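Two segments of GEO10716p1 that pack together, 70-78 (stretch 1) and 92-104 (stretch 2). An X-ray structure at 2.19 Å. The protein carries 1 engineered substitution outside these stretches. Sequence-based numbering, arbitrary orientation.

Stretch 1 70-78: MISAQDFYD
Stretch 2, residues 92-104: ELEHMAASLTPSP

Stretch 2 is helical over 92-99, phi/psi staying near -65/-40 through Ala-97, and continues as a loop, with Leu-100 at -84/123, Thr-101 at -62/-57 and Ser-103 at -54/135. Stretch 1 is extended through Ile-71 (-67/139) and Ser-72 (-112/168) before a weakly bonded helix at about 73-78. The two helix directions are nearly perpendicular, at 88° (signed crossing -88°), with axes 10.1 Å apart at closest approach. The CA atoms of Ala-73 and Leu-100 lie 7.4 Å apart, those of Tyr-77 and Pro-104 5.5 Å, and the contact buries 497 Å² in all.

Along stretch 2, Leu-93 (m, t) comes first. Its CA-to-CB bond points sideways, but the side chain's end comes nearer: Leu-93 CD2 lies 3.5 Å from Ile-71 CD1 (Ile-71 is t, t) and 3.8 Å from Phe-76 CZ. All three residues are buried, so their apolar groups meet at van der Waals distance away from solvent. The CA-to-CB bond of Met-96 points toward stretch 1, and its t, t, m rotamer places Met-96 SD 3.5 Å from Ile-71 CG2 and 3.4 Å from Phe-76 CE2. Met-96 SD sits 4.6 Å from the centroid of the Phe-76 ring, 72° off its normal, an oblique sulfur-aromatic contact. The small Ala-97 puts CB 3.7 Å from Phe-76 CD1.

Ser-99 OG donates to Met-96 O (2.8 Å). Leu-100 (m, t) then directs CD1 to 3.6 Å from Phe-76 CB, and CD2 to 3.9 Å from Ala-73 CB. Phe-76 (chi1 -74°, chi2 -96°) thus meets a succession of apolar groups from Leu-93 to Leu-100.

Pro-102 (-68/103) supplies the polar link: Tyr-77 OH donates to Pro-102 O at 2.6 Å, the acceptor lying at the ring edge. Tyr-77 (chi1 -59°, chi2 -77°) starts sideways, and its length carries the hydroxyl to that carbonyl. Finally, Pro-104 (-77/164, C-gamma exo) packs CG 3.8 Å from Phe-76 CB and CB 4.2 Å from Tyr-77 CE1.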

ATOM      1  N   MET A  70      -6.623  11.484  -2.242  1.00 35.22           N
ATOM      2  CA  MET A  70      -5.819  11.900  -1.113  1.00 37.95           C
ATOM      3  C   MET A  70      -6.255  11.137   0.122  1.00 35.10           C
ATOM      4  O   MET A  70      -7.418  10.764   0.257  1.00 35.89           O
ATOM      5  CB  MET A  70      -5.978  13.394  -0.850  1.00 34.93           C
ATOM      6  CG  MET A  70      -5.512  14.297  -1.963  1.00 40.87           C
ATOM      7  SD  MET A  70      -3.793  14.827  -1.776  1.00 53.85           S
ATOM      8  CE  MET A  70      -3.485  14.547  -0.039  1.00 39.87           C
ATOM      9  N   ILE A  71      -5.301  10.882   1.019  1.00 34.86           N
ATOM     10  CA  ILE A  71      -5.677  10.432   2.345  1.00 33.89           C
ATOM     11  C   ILE A  71      -6.392  11.581   3.042  1.00 34.64           C
ATOM     12  O   ILE A  71      -6.026  12.751   2.880  1.00 32.23           O
ATOM     13  CB  ILE A  71      -4.448   9.949   3.139  1.00 31.31           C
ATOM     14  CG1 ILE A  71      -4.889   9.153   4.366  1.00 33.37           C
ATOM     15  CG2 ILE A  71      -3.572  11.116   3.579  1.00 28.72           C
ATOM     16  CD1 ILE A  71      -3.765   8.467   5.082  1.00 27.47           C
ATOM     17  N   SER A  72      -7.454  11.259   3.769  1.00 34.41           N
ATOM     18  CA  SER A  72      -8.187  12.230   4.567  1.00 31.32           C
ATOM     19  C   SER A  72      -7.983  11.919   6.041  1.00 34.19           C
ATOM     20  O   SER A  72      -7.493  10.850   6.415  1.00 35.61           O
ATOM     21  CB  SER A  72      -9.685  12.203   4.223  1.00 40.01           C
ATOM     22  OG  SER A  72     -10.251  10.941   4.548  1.00 36.88           O
ATOM     23  N   ALA A  73      -8.378  12.867   6.884  1.00 29.10           N
ATOM     24  CA  ALA A  73      -8.339  12.631   8.317  1.00 35.58           C
ATOM     25  C   ALA A  73      -9.168  11.406   8.707  1.00 44.25           C
ATOM     26  O   ALA A  73      -8.741  10.606   9.552  1.00 34.99           O
ATOM     27  CB  ALA A  73      -8.831  13.874   9.050  1.00 38.18           C
ATOM     28  N   GLN A  74     -10.355  11.239   8.092  1.00 39.50           N
ATOM     29  CA  GLN A  74     -11.223  10.103   8.401  1.00 42.52           C
ATOM     30  C   GLN A  74     -10.495   8.785   8.244  1.00 42.32           C
ATOM     31  O   GLN A  74     -10.745   7.837   9.001  1.00 41.72           O
ATOM     32  CB  GLN A  74     -12.457  10.099   7.491  1.00 45.53           C
ATOM     33  CG  GLN A  74     -13.684  10.776   8.070  1.00 56.30           C
ATOM     34  CD  GLN A  74     -14.389   9.960   9.152  1.00 62.63           C
ATOM     35  OE1 GLN A  74     -13.987   8.834   9.491  1.00 56.77           O
ATOM     36  NE2 GLN A  74     -15.457  10.533   9.700  1.00 64.59           N
ATOM     37  N   ASP A  75      -9.586   8.712   7.274  1.00 34.47           N
ATOM     38  CA  ASP A  75      -8.859   7.476   7.032  1.00 39.30           C
ATOM     39  C   ASP A  75      -8.129   6.999   8.283  1.00 38.12           C
ATOM     40  O   ASP A  75      -8.089   5.800   8.562  1.00 39.06           O
ATOM     41  CB  ASP A  75      -7.887   7.671   5.874  1.00 36.61           C
ATOM     42  CG  ASP A  75      -8.593   7.757   4.553  1.00 36.64           C
ATOM     43  OD1 ASP A  75      -9.559   6.996   4.371  1.00 41.12           O
ATOM     44  OD2 ASP A  75      -8.189   8.577   3.703  1.00 39.70           O
ATOM     45  N   PHE A  76      -7.575   7.922   9.065  1.00 35.91           N
ATOM     46  CA  PHE A  76      -6.782   7.531  10.222  1.00 36.46           C
ATOM     47  C   PHE A  76      -7.610   6.869  11.320  1.00 41.62           C
ATOM     48  O   PHE A  76      -7.042   6.167  12.170  1.00 42.41           O
ATOM     49  CB  PHE A  76      -6.057   8.754  10.775  1.00 32.34           C
ATOM     50  CG  PHE A  76      -4.905   9.189   9.929  1.00 34.95           C
ATOM     51  CD1 PHE A  76      -3.615   8.786  10.233  1.00 27.54           C
ATOM     52  CD2 PHE A  76      -5.111   9.976   8.802  1.00 33.75           C
ATOM     53  CE1 PHE A  76      -2.550   9.180   9.446  1.00 29.04           C
ATOM     54  CE2 PHE A  76      -4.040  10.375   8.012  1.00 32.45           C
ATOM     55  CZ  PHE A  76      -2.762   9.965   8.336  1.00 28.17           C
ATOM     56  N   TYR A  77      -8.922   7.077  11.326  1.00 38.06           N
ATOM     57  CA  TYR A  77      -9.810   6.447  12.290  1.00 43.52           C
ATOM     58  C   TYR A  77     -10.504   5.205  11.749  1.00 44.42           C
ATOM     59  O   TYR A  77     -11.047   4.430  12.542  1.00 47.31           O
ATOM     60  CB  TYR A  77     -10.883   7.440  12.749  1.00 38.51           C
ATOM     61  CG  TYR A  77     -10.336   8.694  13.402  1.00 38.60           C
ATOM     62  CD1 TYR A  77      -9.865   8.668  14.701  1.00 41.49           C
ATOM     63  CD2 TYR A  77     -10.306   9.895  12.723  1.00 38.86           C
ATOM     64  CE1 TYR A  77      -9.382   9.800  15.300  1.00 40.30           C
ATOM     65  CE2 TYR A  77      -9.824  11.038  13.320  1.00 39.74           C
ATOM     66  CZ  TYR A  77      -9.371  10.982  14.605  1.00 39.83           C
ATOM     67  OH  TYR A  77      -8.887  12.106  15.204  1.00 40.75           O
ATOM     68  N   ASP A  78     -10.497   4.996  10.432  1.00 41.10           N
ATOM     69  CA  ASP A  78     -11.232   3.904   9.811  1.00 41.07           C
ATOM     70  C   ASP A  78     -10.354   2.735   9.375  1.00 42.93           C
ATOM     71  O   ASP A  78     -10.851   1.845   8.689  1.00 46.10           O
ATOM     72  CB  ASP A  78     -12.014   4.410   8.596  1.00 43.97           C
ATOM     73  CG  ASP A  78     -13.068   5.444   8.962  1.00 53.56           C
ATOM     74  OD1 ASP A  78     -13.581   5.418  10.108  1.00 49.60           O
ATOM     75  OD2 ASP A  78     -13.378   6.284   8.090  1.00 50.25           O
ATOM     76  N   GLU A  92       5.496  11.671   6.807  1.00 25.13           N
ATOM     77  CA  GLU A  92       4.366  12.553   6.563  1.00 23.49           C
ATOM     78  C   GLU A  92       3.112  11.994   7.209  1.00 31.24           C
ATOM     79  O   GLU A  92       2.285  12.756   7.728  1.00 28.42           O
ATOM     80  CB  GLU A  92       4.149  12.766   5.064  1.00 22.56           C
ATOM     81  CG  GLU A  92       5.353  13.372   4.353  1.00 29.97           C
ATOM     82  CD  GLU A  92       5.081  13.742   2.898  1.00 31.69           C
ATOM     83  OE1 GLU A  92       3.920  13.679   2.454  1.00 29.69           O
ATOM     84  OE2 GLU A  92       6.041  14.131   2.210  1.00 36.45           O
ATOM     85  N   LEU A  93       2.965  10.657   7.208  1.00 26.77           N
ATOM     86  CA  LEU A  93       1.778  10.061   7.813  1.00 28.71           C
ATOM     87  C   LEU A  93       1.845  10.140   9.326  1.00 26.30           C
ATOM     88  O   LEU A  93       0.809  10.270   9.989  1.00 27.85           O
ATOM     89  CB  LEU A  93       1.619   8.605   7.383  1.00 28.97           C
ATOM     90  CG  LEU A  93       1.173   8.241   5.972  1.00 28.22           C
ATOM     91  CD1 LEU A  93       1.415   6.757   5.727  1.00 22.66           C
ATOM     92  CD2 LEU A  93      -0.304   8.577   5.748  1.00 28.05           C
ATOM     93  N   GLU A  94       3.047  10.054   9.889  1.00 24.08           N
ATOM     94  CA  GLU A  94       3.171  10.201  11.328  1.00 24.23           C
ATOM     95  C   GLU A  94       2.869  11.636  11.770  1.00 22.43           C
ATOM     96  O   GLU A  94       2.143  11.837  12.743  1.00 26.83           O
ATOM     97  CB  GLU A  94       4.556   9.728  11.762  1.00 24.55           C
ATOM     98  CG  GLU A  94       4.593   8.214  11.907  1.00 27.73           C
ATOM     99  CD  GLU A  94       5.986   7.658  12.012  1.00 25.79           C
ATOM    100  OE1 GLU A  94       6.958   8.359  11.674  1.00 30.09           O
ATOM    101  OE2 GLU A  94       6.111   6.512  12.455  1.00 31.14           O
ATOM    102  N   HIS A  95       3.411  12.644  11.073  1.00 27.00           N
ATOM    103  CA  HIS A  95       3.022  14.029  11.348  1.00 26.03           C
ATOM    104  C   HIS A  95       1.521  14.202  11.214  1.00 25.23           C
ATOM    105  O   HIS A  95       0.884  14.823  12.068  1.00 27.73           O
ATOM    106  CB  HIS A  95       3.730  15.010  10.402  1.00 25.36           C
ATOM    107  CG  HIS A  95       5.127  15.371  10.814  1.00 26.87           C
ATOM    108  ND1 HIS A  95       6.178  14.491  10.725  1.00 24.03           N
ATOM    109  CD2 HIS A  95       5.642  16.521  11.313  1.00 26.47           C
ATOM    110  CE1 HIS A  95       7.284  15.077  11.149  1.00 25.41           C
ATOM    111  NE2 HIS A  95       6.986  16.309  11.516  1.00 30.41           N
ATOM    112  N   MET A  96       0.938  13.664  10.138  1.00 25.60           N
ATOM    113  CA  MET A  96      -0.499  13.801   9.940  1.00 28.38           C
ATOM    114  C   MET A  96      -1.260  13.242  11.131  1.00 28.49           C
ATOM    115  O   MET A  96      -2.082  13.943  11.735  1.00 28.48           O
ATOM    116  CB  MET A  96      -0.928  13.121   8.640  1.00 30.13           C
ATOM    117  CG  MET A  96      -2.170  13.733   8.005  1.00 35.48           C
ATOM    118  SD  MET A  96      -2.602  13.043   6.380  1.00 45.59           S
ATOM    119  CE  MET A  96      -0.978  12.864   5.674  1.00 24.43           C
ATOM    120  N   ALA A  97      -0.960  12.001  11.525  1.00 27.50           N
ATOM    121  CA  ALA A  97      -1.719  11.374  12.607  1.00 30.74           C
ATOM    122  C   ALA A  97      -1.639  12.194  13.881  1.00 26.80           C
ATOM    123  O   ALA A  97      -2.653  12.423  14.541  1.00 35.55           O
ATOM    124  CB  ALA A  97      -1.224   9.946  12.872  1.00 23.78           C
ATOM    125  N   ALA A  98      -0.443  12.643  14.244  1.00 30.28           N
ATOM    126  CA  ALA A  98      -0.272  13.423  15.461  1.00 25.46           C
ATOM    127  C   ALA A  98      -0.956  14.786  15.402  1.00 32.46           C
ATOM    128  O   ALA A  98      -1.123  15.424  16.446  1.00 33.42           O
ATOM    129  CB  ALA A  98       1.214  13.586  15.754  1.00 25.31           C
ATOM    130  N   SER A  99      -1.389  15.240  14.232  1.00 30.56           N
ATOM    131  CA  SER A  99      -2.131  16.491  14.191  1.00 31.58           C
ATOM    132  C   SER A  99      -3.620  16.318  14.490  1.00 34.92           C
ATOM    133  O   SER A  99      -4.320  17.317  14.663  1.00 30.59           O
ATOM    134  CB  SER A  99      -1.968  17.150  12.822  1.00 29.31           C
ATOM    135  OG  SER A  99      -2.943  16.642  11.914  1.00 32.33           O
ATOM    136  N   LEU A 100      -4.136  15.092  14.511  1.00 36.23           N
ATOM    137  CA  LEU A 100      -5.547  14.858  14.798  1.00 40.76           C
ATOM    138  C   LEU A 100      -5.737  14.816  16.312  1.00 43.34           C
ATOM    139  O   LEU A 100      -5.095  14.009  16.990  1.00 40.30           O
ATOM    140  CB  LEU A 100      -6.004  13.550  14.153  1.00 40.14           C
ATOM    141  CG  LEU A 100      -5.726  13.508  12.653  1.00 36.86           C
ATOM    142  CD1 LEU A 100      -6.090  12.143  12.026  1.00 31.91           C
ATOM    143  CD2 LEU A 100      -6.461  14.672  11.981  1.00 36.99           C
ATOM    144  N   THR A 101      -6.607  15.690  16.841  1.00 53.63           N
ATOM    145  CA  THR A 101      -6.680  15.873  18.293  1.00 46.93           C
ATOM    146  C   THR A 101      -7.095  14.592  19.004  1.00 56.70           C
ATOM    147  O   THR A 101      -6.328  14.106  19.854  1.00 62.85           O
ATOM    148  CB  THR A 101      -7.585  17.060  18.637  1.00 48.71           C
ATOM    149  N   PRO A 102      -8.250  13.958  18.690  1.00 55.83           N
ATOM    150  CA  PRO A 102      -8.424  12.585  19.182  1.00 47.05           C
ATOM    151  C   PRO A 102      -7.426  11.684  18.469  1.00 47.85           C
ATOM    152  O   PRO A 102      -7.608  11.378  17.288  1.00 48.22           O
ATOM    153  CB  PRO A 102      -9.879  12.247  18.836  1.00 44.82           C
ATOM    154  CG  PRO A 102     -10.211  13.128  17.710  1.00 50.48           C
ATOM    155  CD  PRO A 102      -9.363  14.370  17.810  1.00 51.27           C
ATOM    156  N   SER A 103      -6.348  11.307  19.152  1.00 43.57           N
ATOM    157  CA  SER A 103      -5.310  10.497  18.538  1.00 46.90           C
ATOM    158  C   SER A 103      -5.910   9.235  17.918  1.00 48.11           C
ATOM    159  O   SER A 103      -6.741   8.574  18.555  1.00 42.35           O
ATOM    160  CB  SER A 103      -4.253  10.107  19.567  1.00 44.98           C
ATOM    161  OG  SER A 103      -3.340  11.167  19.785  1.00 48.39           O
ATOM    162  N   PRO A 104      -5.528   8.874  16.696  1.00 46.91           N
ATOM    163  CA  PRO A 104      -6.033   7.639  16.100  1.00 40.68           C
ATOM    164  C   PRO A 104      -5.324   6.431  16.690  1.00 42.19           C
ATOM    165  O   PRO A 104      -4.273   6.541  17.326  1.00 33.25           O
ATOM    166  CB  PRO A 104      -5.700   7.799  14.610  1.00 41.09           C
ATOM    167  CG  PRO A 104      -5.176   9.242  14.457  1.00 37.43           C
ATOM    168  CD  PRO A 104      -4.606   9.573  15.786  1.00 39.55           C
TER